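Local coordinates for protein MmoQ Response regulator (Methylococcus capsulatus, PDB 3LJX) that is a response regulator that, as a whole protein, probably makes cyclic di-GMP from GTP, this piece of it consisting largely of an all-helical HDOD domain, at residues F104-Y109 with A148-W153; Q111-R116 with L141-R146; A117-S122 with A224-I229; D208-E213 with R218-L223. One frame throughout, in Å; residues are numbered along the deposited sequence.

Overall arrangement
Helix 106-125 is the shared spine of interactions 1, 2 and 3, and helix 214-233 carries the line on into interaction 4. The centre of interaction 2 lies about 4 Å from the centre of the chain, and the contact is nested in the loop closed by interaction 1; the centres of these two are 11 Å apart, and Tyr109 rests against Asp143. The centres of interactions 2 and 3, joined by Arg116 and Gln227, are also 11 Å apart, those of 3 and 4 13 Å, and those of 1 and 4 27 Å. Interaction 4 is nested within interaction 3 and touches it through Ile210 and Ala224. Interaction 2 probably marks the place where catalytic HD relatives have their metal-binding site.

Interaction 1: residues F104-Y109 with A148-W153; sequences FDYAAY and ALATAW
Ala150 presents its methyl to both Phe104 and Tyr106, joining the start of helix 106-125 to the end of helix 144-152 in the helical bundle of the HDOD domain. The small residue suits the spot because two aromatic side chains converge on it. Ala150 CB lies 3.8 Å from Phe104 CG and sits over one face of that ring, displaced toward the rim, in a CH-pi contact. Phe104 has CG anti to its own backbone N (chi1 -169°), which brings the ring over from the loop ahead of the helix. The rim of the same ring is turned onto its neighbour, with Phe104 CD2 above the centre of one face of Tyr106. Tyr106 then reaches past the alanine, Tyr106 OH lying 3.8 Å from Ala150 CB.

The phenol is suited to this place because its apolar ring packs while its oxygen finds polar partners: the backbone N of Cys101 and a water. The same water donates to Thr151 OG1 at 2.8 Å, so a polar bridge runs alongside the apolar contact, and Thr151 OG1 is bonded in turn to Leu147 O on its own helix. Between the two aromatic residues Asp105 serves as N-cap of helix 106-125. Asp105 OD1 accepts from Ala108 N at 3.0 Å, the N-H arriving from above the carboxylate plane.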
loop_
_atom_site.group_PDB
_atom_site.type_symbol
_atom_site.label_atom_id
_atom_site.label_comp_id
_atom_site.label_asym_id
_atom_site.label_seq_id
_atom_site.Cartn_x
_atom_site.Cartn_y
_atom_site.Cartn_z
ATOM N N PHE A 104 9.396 -1.486 15.038
ATOM C CA PHE A 104 8.570 -0.982 13.938
ATOM C C PHE A 104 7.350 -0.211 14.445
ATOM O O PHE A 104 6.555 -0.716 15.246
ATOM C CB PHE A 104 8.119 -2.123 13.023
ATOM C CG PHE A 104 7.480 -1.666 11.726
ATOM C CD1 PHE A 104 8.248 -1.052 10.731
ATOM C CD2 PHE A 104 6.128 -1.892 11.481
ATOM C CE1 PHE A 104 7.673 -0.644 9.525
ATOM C CE2 PHE A 104 5.545 -1.497 10.280
ATOM C CZ PHE A 104 6.322 -0.872 9.298
ATOM N N ASP A 105 7.196 1.011 13.949
ATOM C CA ASP A 105 6.089 1.863 14.353
ATOM C C ASP A 105 4.836 1.521 13.546
ATOM O O ASP A 105 4.579 2.122 12.506
ATOM C CB ASP A 105 6.472 3.335 14.162
ATOM C CG ASP A 105 5.489 4.283 14.829
ATOM O OD1 ASP A 105 4.349 3.856 15.126
ATOM O OD2 ASP A 105 5.849 5.464 15.045
ATOM N N TYR A 106 4.057 0.560 14.029
ATOM C CA TYR A 106 2.895 0.083 13.291
ATOM C C TYR A 106 1.818 1.161 13.134
ATOM O O TYR A 106 1.250 1.333 12.050
ATOM C CB TYR A 106 2.311 -1.162 13.947
ATOM C CG TYR A 106 3.168 -2.421 13.812
ATOM C CD1 TYR A 106 4.218 -2.674 14.689
ATOM C CD2 TYR A 106 2.890 -3.374 12.827
ATOM C CE1 TYR A 106 4.982 -3.844 14.576
ATOM C CE2 TYR A 106 3.641 -4.533 12.704
ATOM C CZ TYR A 106 4.685 -4.773 13.577
ATOM O OH TYR A 106 5.441 -5.929 13.441
ATOM N N ALA A 107 1.528 1.887 14.211
ATOM C CA ALA A 107 0.533 2.943 14.115
ATOM C C ALA A 107 0.966 3.933 13.037
ATOM O O ALA A 107 0.151 4.366 12.220
ATOM C CB ALA A 107 0.339 3.653 15.457
ATOM N N ALA A 108 2.253 4.279 13.024
ATOM C CA ALA A 108 2.738 5.255 12.055
ATOM C C ALA A 108 2.582 4.685 10.655
ATOM O O ALA A 108 2.145 5.378 9.729
ATOM C CB ALA A 108 4.207 5.655 12.330
ATOM N N TYR A 109 2.932 3.415 10.505
ATOM C CA TYR A 109 2.836 2.781 9.203
ATOM C C TYR A 109 1.388 2.819 8.708
ATOM O O TYR A 109 1.132 3.178 7.560
ATOM C CB TYR A 109 3.366 1.345 9.225
ATOM C CG TYR A 109 2.919 0.576 8.014
ATOM C CD1 TYR A 109 3.579 0.709 6.794
ATOM C CD2 TYR A 109 1.799 -0.241 8.072
ATOM C CE1 TYR A 109 3.144 0.023 5.666
ATOM C CE2 TYR A 109 1.356 -0.937 6.956
ATOM C CZ TYR A 109 2.025 -0.802 5.758
ATOM O OH TYR A 109 1.560 -1.488 4.652
ATOM N N ALA A 148 5.782 -6.392 5.735
ATOM C CA ALA A 148 6.160 -7.785 5.521
ATOM C C ALA A 148 7.473 -8.172 6.205
ATOM O O ALA A 148 7.572 -9.237 6.788
ATOM C CB ALA A 148 6.221 -8.098 4.033
ATOM N N LEU A 149 8.485 -7.313 6.137
ATOM C CA LEU A 149 9.743 -7.645 6.788
ATOM C C LEU A 149 9.566 -7.654 8.302
ATOM O O LEU A 149 10.099 -8.529 8.988
ATOM C CB LEU A 149 10.819 -6.632 6.422
ATOM C CG LEU A 149 11.432 -6.777 5.045
ATOM C CD1 LEU A 149 12.480 -5.663 4.828
ATOM C CD2 LEU A 149 12.036 -8.160 4.919
ATOM N N ALA A 150 8.838 -6.657 8.819
ATOM C CA ALA A 150 8.601 -6.534 10.253
ATOM C C ALA A 150 7.846 -7.766 10.754
ATOM O O ALA A 150 8.093 -8.256 11.845
ATOM C CB ALA A 150 7.807 -5.260 10.559
ATOM N N THR A 151 6.929 -8.266 9.934
ATOM C CA THR A 151 6.154 -9.437 10.288
ATOM C C THR A 151 6.972 -10.726 10.196
ATOM O O THR A 151 6.911 -11.568 11.091
ATOM C CB THR A 151 4.931 -9.562 9.384
ATOM O OG1 THR A 151 4.170 -8.357 9.462
ATOM C CG2 THR A 151 4.067 -10.732 9.834
ATOM N N ALA A 152 7.741 -10.867 9.118
ATOM C CA ALA A 152 8.530 -12.076 8.865
ATOM C C ALA A 152 9.688 -12.235 9.849
ATOM O O ALA A 152 9.884 -13.315 10.407
ATOM C CB ALA A 152 9.062 -12.089 7.423
ATOM N N TRP A 153 10.452 -11.164 10.062
ATOM C CA TRP A 153 11.653 -11.256 10.896
ATOM C C TRP A 153 11.676 -10.202 12.007
ATOM O O TRP A 153 12.541 -9.335 12.027
ATOM C CB TRP A 153 12.907 -11.132 10.031
ATOM C CG TRP A 153 12.949 -12.097 8.905
ATOM C CD1 TRP A 153 12.600 -11.859 7.604
ATOM C CD2 TRP A 153 13.360 -13.467 8.966
ATOM N NE1 TRP A 153 12.770 -13.002 6.853
ATOM C CE2 TRP A 153 13.239 -13.999 7.665
ATOM C CE3 TRP A 153 13.832 -14.292 9.995
ATOM C CZ2 TRP A 153 13.557 -15.318 7.368
ATOM C CZ3 TRP A 153 14.153 -15.606 9.696
ATOM C CH2 TRP A 153 14.013 -16.108 8.394
HETATM O O HOH W 1 4.038 -7.587 12.124
#

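Interaction 2: residues Q111-R116 with L141-R146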
loop_
_atom_site.group_PDB
_atom_site.type_symbol
_atom_site.label_atom_id
_atom_site.label_comp_id
_atom_site.label_asym_id
_atom_site.label_seq_id
_atom_site.Cartn_x
_atom_site.Cartn_y
_atom_site.Cartn_z
ATOM N N GLN A 111 -1.097 4.756 9.674
ATOM C CA GLN A 111 -1.579 6.113 9.500
ATOM C C GLN A 111 -1.067 6.672 8.169
ATOM O O GLN A 111 -1.822 7.236 7.371
ATOM C CB GLN A 111 -1.133 6.985 10.678
ATOM C CG GLN A 111 -1.483 8.452 10.528
ATOM C CD GLN A 111 -0.894 9.298 11.636
ATOM O OE1 GLN A 111 0.274 9.147 12.017
ATOM N NE2 GLN A 111 -1.702 10.203 12.159
ATOM N N LYS A 112 0.221 6.489 7.915
ATOM C CA LYS A 112 0.833 7.027 6.709
ATOM C C LYS A 112 0.300 6.350 5.443
ATOM O O LYS A 112 0.113 7.000 4.417
ATOM C CB LYS A 112 2.342 6.873 6.801
ATOM C CG LYS A 112 3.104 7.292 5.568
ATOM C CD LYS A 112 4.500 7.649 5.998
ATOM C CE LYS A 112 4.422 8.470 7.278
ATOM N NZ LYS A 112 5.573 8.230 8.194
ATOM N N SER A 113 0.048 5.045 5.517
ATOM C CA SER A 113 -0.403 4.298 4.343
ATOM C C SER A 113 -1.774 4.794 3.858
ATOM O O SER A 113 -1.994 4.999 2.661
ATOM C CB SER A 113 -0.429 2.793 4.646
ATOM O OG SER A 113 0.894 2.275 4.733
ATOM N N LEU A 114 -2.682 5.010 4.801
ATOM C CA LEU A 114 -4.001 5.522 4.484
ATOM C C LEU A 114 -3.929 6.967 3.971
ATOM O O LEU A 114 -4.555 7.309 2.959
ATOM C CB LEU A 114 -4.897 5.456 5.720
ATOM C CG LEU A 114 -6.316 5.992 5.510
ATOM C CD1 LEU A 114 -7.019 5.239 4.366
ATOM C CD2 LEU A 114 -7.105 5.874 6.812
ATOM N N ALA A 115 -3.168 7.810 4.670
ATOM C CA ALA A 115 -3.070 9.218 4.300
ATOM C C ALA A 115 -2.548 9.319 2.873
ATOM O O ALA A 115 -3.053 10.112 2.071
ATOM C CB ALA A 115 -2.150 9.988 5.280
ATOM N N ARG A 116 -1.540 8.502 2.558
ATOM C CA ARG A 116 -0.998 8.472 1.205
ATOM C C ARG A 116 -2.029 7.975 0.192
ATOM O O ARG A 116 -2.183 8.556 -0.878
ATOM C CB ARG A 116 0.271 7.618 1.141
ATOM C CG ARG A 116 0.999 7.718 -0.191
ATOM C CD ARG A 116 2.270 6.875 -0.175
ATOM N NE ARG A 116 1.956 5.521 0.239
ATOM C CZ ARG A 116 2.556 4.877 1.231
ATOM N NH1 ARG A 116 3.541 5.452 1.900
ATOM N NH2 ARG A 116 2.166 3.650 1.549
ATOM N N LEU A 141 -0.742 0.604 -0.604
ATOM C CA LEU A 141 0.149 -0.561 -0.589
ATOM C C LEU A 141 1.597 -0.224 -0.941
ATOM O O LEU A 141 2.455 -1.100 -0.915
ATOM C CB LEU A 141 -0.369 -1.606 -1.580
ATOM C CG LEU A 141 -1.336 -2.721 -1.156
ATOM C CD1 LEU A 141 -1.900 -2.565 0.269
ATOM C CD2 LEU A 141 -2.443 -2.925 -2.193
ATOM N N ALA A 142 1.861 1.043 -1.261
ATOM C CA ALA A 142 3.153 1.488 -1.808
ATOM C C ALA A 142 4.422 1.047 -1.052
ATOM O O ALA A 142 5.524 1.037 -1.625
ATOM C CB ALA A 142 3.147 3.015 -1.983
ATOM N N ASP A 143 4.291 0.714 0.231
ATOM C CA ASP A 143 5.446 0.201 0.977
ATOM C C ASP A 143 5.073 -0.950 1.908
ATOM O O ASP A 143 5.633 -1.109 3.002
ATOM C CB ASP A 143 6.201 1.317 1.715
ATOM C CG ASP A 143 5.337 2.058 2.712
ATOM O OD1 ASP A 143 4.162 1.676 2.915
ATOM O OD2 ASP A 143 5.838 3.042 3.292
ATOM N N VAL A 144 4.138 -1.769 1.442
ATOM C CA VAL A 144 3.706 -2.928 2.192
ATOM C C VAL A 144 4.873 -3.893 2.459
ATOM O O VAL A 144 4.815 -4.708 3.375
ATOM C CB VAL A 144 2.535 -3.651 1.476
ATOM C CG1 VAL A 144 3.033 -4.398 0.232
ATOM C CG2 VAL A 144 1.852 -4.599 2.432
ATOM N N GLY A 145 5.940 -3.788 1.672
ATOM C CA GLY A 145 7.158 -4.520 1.963
ATOM C C GLY A 145 7.733 -4.255 3.354
ATOM O O GLY A 145 8.396 -5.121 3.927
ATOM N N ARG A 146 7.489 -3.070 3.907
ATOM C CA ARG A 146 7.966 -2.761 5.261
ATOM C C ARG A 146 7.231 -3.610 6.286
ATOM O O ARG A 146 7.857 -4.244 7.143
ATOM C CB ARG A 146 7.760 -1.290 5.609
ATOM C CG ARG A 146 8.556 -0.298 4.776
ATOM C CD ARG A 146 8.390 1.086 5.381
ATOM N NE ARG A 146 9.022 2.120 4.572
ATOM C CZ ARG A 146 10.262 2.576 4.748
ATOM N NH1 ARG A 146 11.043 2.094 5.719
ATOM N NH2 ARG A 146 10.724 3.528 3.947
HETATM O O HOH W 2 1.807 0.036 2.563
HETATM O O HOH W 3 3.508 3.808 4.658
#
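Ala142 and Asp143 meet Arg116 at the entry to helix 144-152, a position that probably corresponds to the His-Asp pair after which the HD superfamily is named; here the first member is an alanine. Arg116, on helix 106-125, brings both its flat face and its edge to bear. Ala142 CB lies over one face of the guanidinium, 3.6 Å from Arg116 NE, where a methyl can pack without competing for the N-H groups. At the edge, Arg116 NH2 donates to Asp143 OD1 at 3.1 Å with an angle of 147°, and the guanidinium and carboxylate planes stand 88° apart. This salt bridge is therefore a single slanting bond, not a flat two-pronged pair. A bend at chi3 (53°) in the otherwise extended arginine turns the group toward the loop. Gly139 O takes Arg116 NE and Gln227 OE1 takes NH1, which fixes the rotation of the guanidinium.

Ser113 OG, hydrogen-bonded to Tyr109 O one turn back on its own helix, reaches the aspartate through water. One molecule donates to Ser113 OG and, at 2.9 Å, to Asp143 OD1; a second donates to Ser113 OG at 3.0 Å and to Asp143 OD2 at 2.8 Å, while accepting from Arg116 NH1. A methionine in place of Arg116 would probably leave Asp143 without its charged mate across the contact, and Gly139 O and Gln227 without this donor. Asp143 OD2 also pairs with Arg146 NE at 3.6 Å, completing a salt-bridge network in which both carboxylate oxygens are engaged by charge and by water.

Interaction 3: residues A117-S122 with A224-I229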
loop_
_atom_site.group_PDB
_atom_site.type_symbol
_atom_site.label_atom_id
_atom_site.label_comp_id
_atom_site.label_asym_id
_atom_site.label_seq_id
_atom_site.Cartn_x
_atom_site.Cartn_y
_atom_site.Cartn_z
ATOM N N ALA A 117 -2.737 6.898 0.521
ATOM C CA ALA A 117 -3.799 6.407 -0.353
ATOM C C ALA A 117 -4.791 7.539 -0.635
ATOM O O ALA A 117 -5.177 7.769 -1.782
ATOM C CB ALA A 117 -4.516 5.229 0.290
ATOM N N VAL A 118 -5.195 8.251 0.415
ATOM C CA VAL A 118 -6.205 9.304 0.281
ATOM C C VAL A 118 -5.684 10.450 -0.581
ATOM O O VAL A 118 -6.388 10.949 -1.477
ATOM C CB VAL A 118 -6.626 9.866 1.647
ATOM C CG1 VAL A 118 -7.379 11.188 1.464
ATOM C CG2 VAL A 118 -7.463 8.843 2.413
ATOM N N ALA A 119 -4.440 10.853 -0.324
ATOM C CA ALA A 119 -3.806 11.900 -1.126
ATOM C C ALA A 119 -3.696 11.515 -2.603
ATOM O O ALA A 119 -3.968 12.332 -3.487
ATOM C CB ALA A 119 -2.419 12.275 -0.559
ATOM N N LEU A 120 -3.290 10.279 -2.873
ATOM C CA LEU A 120 -3.071 9.874 -4.254
ATOM C C LEU A 120 -4.405 9.831 -4.983
ATOM O O LEU A 120 -4.511 10.229 -6.144
ATOM C CB LEU A 120 -2.353 8.524 -4.333
ATOM C CG LEU A 120 -1.989 8.077 -5.752
ATOM C CD1 LEU A 120 -1.163 9.152 -6.516
ATOM C CD2 LEU A 120 -1.257 6.741 -5.718
ATOM N N GLN A 121 -5.433 9.365 -4.290
ATOM C CA GLN A 121 -6.767 9.375 -4.866
ATOM C C GLN A 121 -7.206 10.771 -5.266
ATOM O O GLN A 121 -7.685 10.963 -6.388
ATOM C CB GLN A 121 -7.796 8.778 -3.910
ATOM C CG GLN A 121 -9.211 8.965 -4.418
ATOM C CD GLN A 121 -10.124 7.865 -3.969
ATOM O OE1 GLN A 121 -10.306 7.641 -2.772
ATOM N NE2 GLN A 121 -10.713 7.159 -4.928
ATOM N N SER A 122 -7.041 11.749 -4.365
ATOM C CA SER A 122 -7.403 13.150 -4.677
ATOM C C SER A 122 -6.635 13.700 -5.862
ATOM O O SER A 122 -7.210 14.279 -6.779
ATOM C CB SER A 122 -7.177 14.085 -3.486
ATOM O OG SER A 122 -8.212 13.948 -2.538
ATOM N N ALA A 224 4.962 10.358 -6.214
ATOM C CA ALA A 224 5.989 11.060 -5.451
ATOM C C ALA A 224 5.342 12.198 -4.668
ATOM O O ALA A 224 5.669 12.428 -3.506
ATOM C CB ALA A 224 7.115 11.596 -6.385
ATOM N N LEU A 225 4.399 12.893 -5.300
ATOM C CA LEU A 225 3.716 13.979 -4.622
ATOM C C LEU A 225 2.848 13.480 -3.453
ATOM O O LEU A 225 2.813 14.104 -2.393
ATOM C CB LEU A 225 2.874 14.765 -5.600
ATOM C CG LEU A 225 2.640 16.188 -5.155
ATOM C CD1 LEU A 225 3.981 16.913 -5.039
ATOM C CD2 LEU A 225 1.739 16.856 -6.167
ATOM N N ALA A 226 2.155 12.359 -3.640
ATOM C CA ALA A 226 1.350 11.805 -2.555
ATOM C C ALA A 226 2.256 11.430 -1.387
ATOM O O ALA A 226 1.907 11.640 -0.224
ATOM C CB ALA A 226 0.568 10.580 -3.018
ATOM N N GLN A 227 3.419 10.870 -1.705
ATOM C CA GLN A 227 4.351 10.435 -0.674
ATOM C C GLN A 227 4.907 11.629 0.105
ATOM O O GLN A 227 4.884 11.642 1.345
ATOM C CB GLN A 227 5.496 9.615 -1.278
ATOM C CG GLN A 227 6.558 9.231 -0.262
ATOM C CD GLN A 227 6.047 8.238 0.783
ATOM O OE1 GLN A 227 5.341 7.284 0.459
ATOM N NE2 GLN A 227 6.422 8.452 2.038
ATOM N N HIS A 228 5.403 12.634 -0.619
ATOM C CA HIS A 228 6.052 13.782 0.028
ATOM C C HIS A 228 5.055 14.630 0.795
ATOM O O HIS A 228 5.342 15.097 1.890
ATOM C CB HIS A 228 6.819 14.646 -0.986
ATOM C CG HIS A 228 8.081 14.011 -1.485
ATOM N ND1 HIS A 228 8.083 12.912 -2.320
ATOM C CD2 HIS A 228 9.381 14.321 -1.270
ATOM C CE1 HIS A 228 9.330 12.574 -2.599
ATOM N NE2 HIS A 228 10.138 13.413 -1.975
ATOM N N ILE A 229 3.878 14.824 0.218
ATOM C CA ILE A 229 2.808 15.539 0.898
ATOM C C ILE A 229 2.413 14.834 2.192
ATOM O O ILE A 229 2.153 15.481 3.196
ATOM C CB ILE A 229 1.573 15.637 0.005
ATOM C CG1 ILE A 229 1.600 16.929 -0.795
ATOM C CG2 ILE A 229 0.291 15.538 0.819
ATOM C CD1 ILE A 229 0.715 16.867 -2.029
#
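Leu120 and Ala226 bring helices 106-125 and 214-233 to a CA-CA distance of 5.1 Å, where the short segments 117-122 and 224-229 approach to 8.5 Å between axes and cross at 137°, steeply inclined but nearer antiparallel than parallel. This is helix-on-helix packing through small residues in the helical bundle that includes the HDOD domain.

Ala226 is the centre of the contact. Ala226 CB points at the other helix and meets Leu120 CB at 3.8 Å and Ala119 CB at 4.2 Å; alanine suits the place because the backbones come so near each other here. Ala119 faces back across the interface, and Ala119 CB also lies 4.5 Å from Ile229 CG2, so the isoleucine fills in one turn further along, where it continues onto Leu261.

Leu120 touches Ala226 mainly through its CB. With CG anti to the backbone N (chi1 -176°), its branched end runs on to Gln222 and Leu223, one turn earlier on the partner helix. On the other flank of segment 117-122, Ala117 packs against Phe136 and Leu140, while Leu225 carries helix 214-233 onto Leu247 and Ala251.

No hydrogen bond crosses between the two segments, as befits an interface of aliphatic carbons. The polar detail lies within helix 214-233: Ala224 O accepts from His228 N at 2.9 Å and from His228 ND1 at 2.7 Å.

Interaction 4: residues D208-E213 with R218-L223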
loop_
_atom_site.group_PDB
_atom_site.type_symbol
_atom_site.label_atom_id
_atom_site.label_comp_id
_atom_site.label_asym_id
_atom_site.label_seq_id
_atom_site.Cartn_x
_atom_site.Cartn_y
_atom_site.Cartn_z
ATOM N N ASP A 208 15.198 10.703 -6.797
ATOM C CA ASP A 208 15.338 12.067 -6.314
ATOM C C ASP A 208 14.636 13.034 -7.257
ATOM O O ASP A 208 14.032 14.018 -6.829
ATOM C CB ASP A 208 16.821 12.426 -6.196
ATOM C CG ASP A 208 17.576 11.482 -5.267
ATOM O OD1 ASP A 208 17.562 11.721 -4.041
ATOM O OD2 ASP A 208 18.170 10.494 -5.764
ATOM N N GLU A 209 14.695 12.724 -8.545
ATOM C CA GLU A 209 14.203 13.620 -9.576
ATOM C C GLU A 209 13.571 12.779 -10.683
ATOM O O GLU A 209 14.163 11.793 -11.140
ATOM C CB GLU A 209 15.376 14.456 -10.094
ATOM C CG GLU A 209 15.140 15.221 -11.375
ATOM C CD GLU A 209 16.335 16.109 -11.741
ATOM O OE1 GLU A 209 17.339 16.081 -10.997
ATOM O OE2 GLU A 209 16.275 16.833 -12.762
ATOM N N ILE A 210 12.365 13.154 -11.101
ATOM C CA ILE A 210 11.616 12.345 -12.068
ATOM C C ILE A 210 11.417 13.090 -13.377
ATOM O O ILE A 210 10.451 13.840 -13.523
ATOM C CB ILE A 210 10.242 11.949 -11.516
ATOM C CG1 ILE A 210 10.394 11.299 -10.137
ATOM C CG2 ILE A 210 9.523 11.008 -12.482
ATOM C CD1 ILE A 210 9.177 11.462 -9.262
ATOM N N ARG A 211 12.328 12.878 -14.326
ATOM C CA ARG A 211 12.326 13.616 -15.580
ATOM C C ARG A 211 11.499 12.915 -16.648
ATOM O O ARG A 211 11.014 13.545 -17.599
ATOM C CB ARG A 211 13.751 13.750 -16.086
ATOM C CG ARG A 211 14.696 14.393 -15.107
ATOM C CD ARG A 211 16.056 14.568 -15.742
ATOM N NE ARG A 211 17.062 14.927 -14.751
ATOM C CZ ARG A 211 18.369 14.911 -14.987
ATOM N NH1 ARG A 211 18.819 14.543 -16.181
ATOM N NH2 ARG A 211 19.226 15.259 -14.035
ATOM N N ASP A 212 11.356 11.605 -16.478
ATOM C CA ASP A 212 10.708 10.728 -17.452
ATOM C C ASP A 212 9.414 11.274 -18.025
ATOM O O ASP A 212 8.560 11.802 -17.308
ATOM C CB ASP A 212 10.431 9.373 -16.811
ATOM C CG ASP A 212 11.654 8.793 -16.135
ATOM O OD1 ASP A 212 12.186 9.443 -15.205
ATOM O OD2 ASP A 212 12.082 7.686 -16.534
ATOM N N GLU A 213 9.264 11.126 -19.332
ATOM C CA GLU A 213 8.029 11.528 -19.982
ATOM C C GLU A 213 7.020 10.382 -19.995
ATOM O O GLU A 213 7.267 9.315 -19.425
ATOM C CB GLU A 213 8.316 12.039 -21.387
ATOM C CG GLU A 213 8.687 13.509 -21.406
ATOM C CD GLU A 213 9.814 13.812 -22.367
ATOM O OE1 GLU A 213 10.716 14.594 -21.988
ATOM O OE2 GLU A 213 9.798 13.266 -23.495
ATOM N N ARG A 218 4.267 10.570 -15.511
ATOM C CA ARG A 218 3.283 11.451 -14.889
ATOM C C ARG A 218 2.689 10.793 -13.649
ATOM O O ARG A 218 2.529 11.431 -12.597
ATOM C CB ARG A 218 2.188 11.845 -15.874
ATOM C CG ARG A 218 1.300 12.966 -15.372
ATOM C CD ARG A 218 0.218 13.275 -16.378
ATOM N NE ARG A 218 0.521 14.484 -17.121
ATOM C CZ ARG A 218 -0.090 15.643 -16.913
ATOM N NH1 ARG A 218 -1.049 15.728 -15.996
ATOM N NH2 ARG A 218 0.248 16.713 -17.624
ATOM N N PHE A 219 2.387 9.507 -13.756
ATOM C CA PHE A 219 1.863 8.782 -12.611
ATOM C C PHE A 219 2.942 8.726 -11.521
ATOM O O PHE A 219 2.645 8.921 -10.341
ATOM C CB PHE A 219 1.401 7.385 -13.038
ATOM C CG PHE A 219 0.687 6.616 -11.963
ATOM C CD1 PHE A 219 -0.122 7.259 -11.049
ATOM C CD2 PHE A 219 0.803 5.233 -11.895
ATOM C CE1 PHE A 219 -0.786 6.540 -10.057
ATOM C CE2 PHE A 219 0.141 4.507 -10.913
ATOM C CZ PHE A 219 -0.660 5.167 -9.992
ATOM N N ALA A 220 4.196 8.499 -11.915
ATOM C CA ALA A 220 5.287 8.503 -10.945
ATOM C C ALA A 220 5.340 9.837 -10.179
ATOM O O ALA A 220 5.474 9.860 -8.953
ATOM C CB ALA A 220 6.638 8.204 -11.627
ATOM N N ARG A 221 5.236 10.948 -10.896
ATOM C CA ARG A 221 5.267 12.254 -10.236
ATOM C C ARG A 221 4.058 12.411 -9.306
ATOM O O ARG A 221 4.158 13.043 -8.254
ATOM C CB ARG A 221 5.335 13.393 -11.251
ATOM C CG ARG A 221 6.736 13.591 -11.853
ATOM C CD ARG A 221 6.809 14.780 -12.829
ATOM N NE ARG A 221 6.217 14.447 -14.123
ATOM C CZ ARG A 221 6.852 13.762 -15.069
ATOM N NH1 ARG A 221 8.102 13.343 -14.869
ATOM N NH2 ARG A 221 6.241 13.484 -16.214
ATOM N N GLN A 222 2.932 11.799 -9.662
ATOM C CA GLN A 222 1.747 11.858 -8.802
ATOM C C GLN A 222 1.938 11.055 -7.528
ATOM O O GLN A 222 1.503 11.470 -6.440
ATOM C CB GLN A 222 0.512 11.374 -9.540
ATOM C CG GLN A 222 0.054 12.298 -10.687
ATOM C CD GLN A 222 -1.020 11.628 -11.548
ATOM O OE1 GLN A 222 -0.989 10.403 -11.761
ATOM N NE2 GLN A 222 -1.970 12.424 -12.042
ATOM N N LEU A 223 2.603 9.915 -7.670
ATOM C CA LEU A 223 2.936 9.065 -6.532
ATOM C C LEU A 223 3.915 9.783 -5.617
ATOM O O LEU A 223 3.717 9.825 -4.403
ATOM C CB LEU A 223 3.557 7.756 -7.013
ATOM C CG LEU A 223 2.553 6.685 -7.433
ATOM C CD1 LEU A 223 3.080 5.845 -8.619
ATOM C CD2 LEU A 223 2.217 5.821 -6.214
#
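Arg221 binds two backbone carbonyls of the loop, those of Ile210 and Asp212, through the edge of its guanidinium. Arg221 NH1 donates to Ile210 O at 2.8 Å and to Asp212 O at 2.9 Å, and Arg221 NH2 adds a second bond to Asp212 O at 3.1 Å. The Asp212 carbonyl oxygen lies in the guanidinium plane and is gripped end-on by two nitrogens; the NH2 bond runs close to the C=O axis. The bond to Ile210 O is more bent, with an angle of 133°, and NH1 stands above that carbonyl's plane. Arginine fits because one planar group offers enough N-H bonds to hold carbonyls two residues apart.

Ile210 packs against the aliphatic part of the same side chain, the two sliding past each other in opposite directions with Ile210 CG2 3.9 Å from Arg221 CG. Ile210 CG2 also meets Ala220 CB at 4.1 Å. A bend at chi3 (-77°) folds the arginine back over the isoleucine toward the carbonyls. The contact thus fastens the irregular loop after helix 196-204 alongside the early turns of helix 214-233, the helix it leads into. Were Arg221 an alanine, the Ile210 and Asp212 carbonyls would lose these donors and a gap would probably open beside Ile210, leaving this part of the loop less firmly held.

Further out, helix 245-254 holds the loop as well: Glu250 accepts from Ile210 N, and Arg253 donates to Arg211 O. Leu204 of helix 196-204 packs against both Asp212 and Ala220.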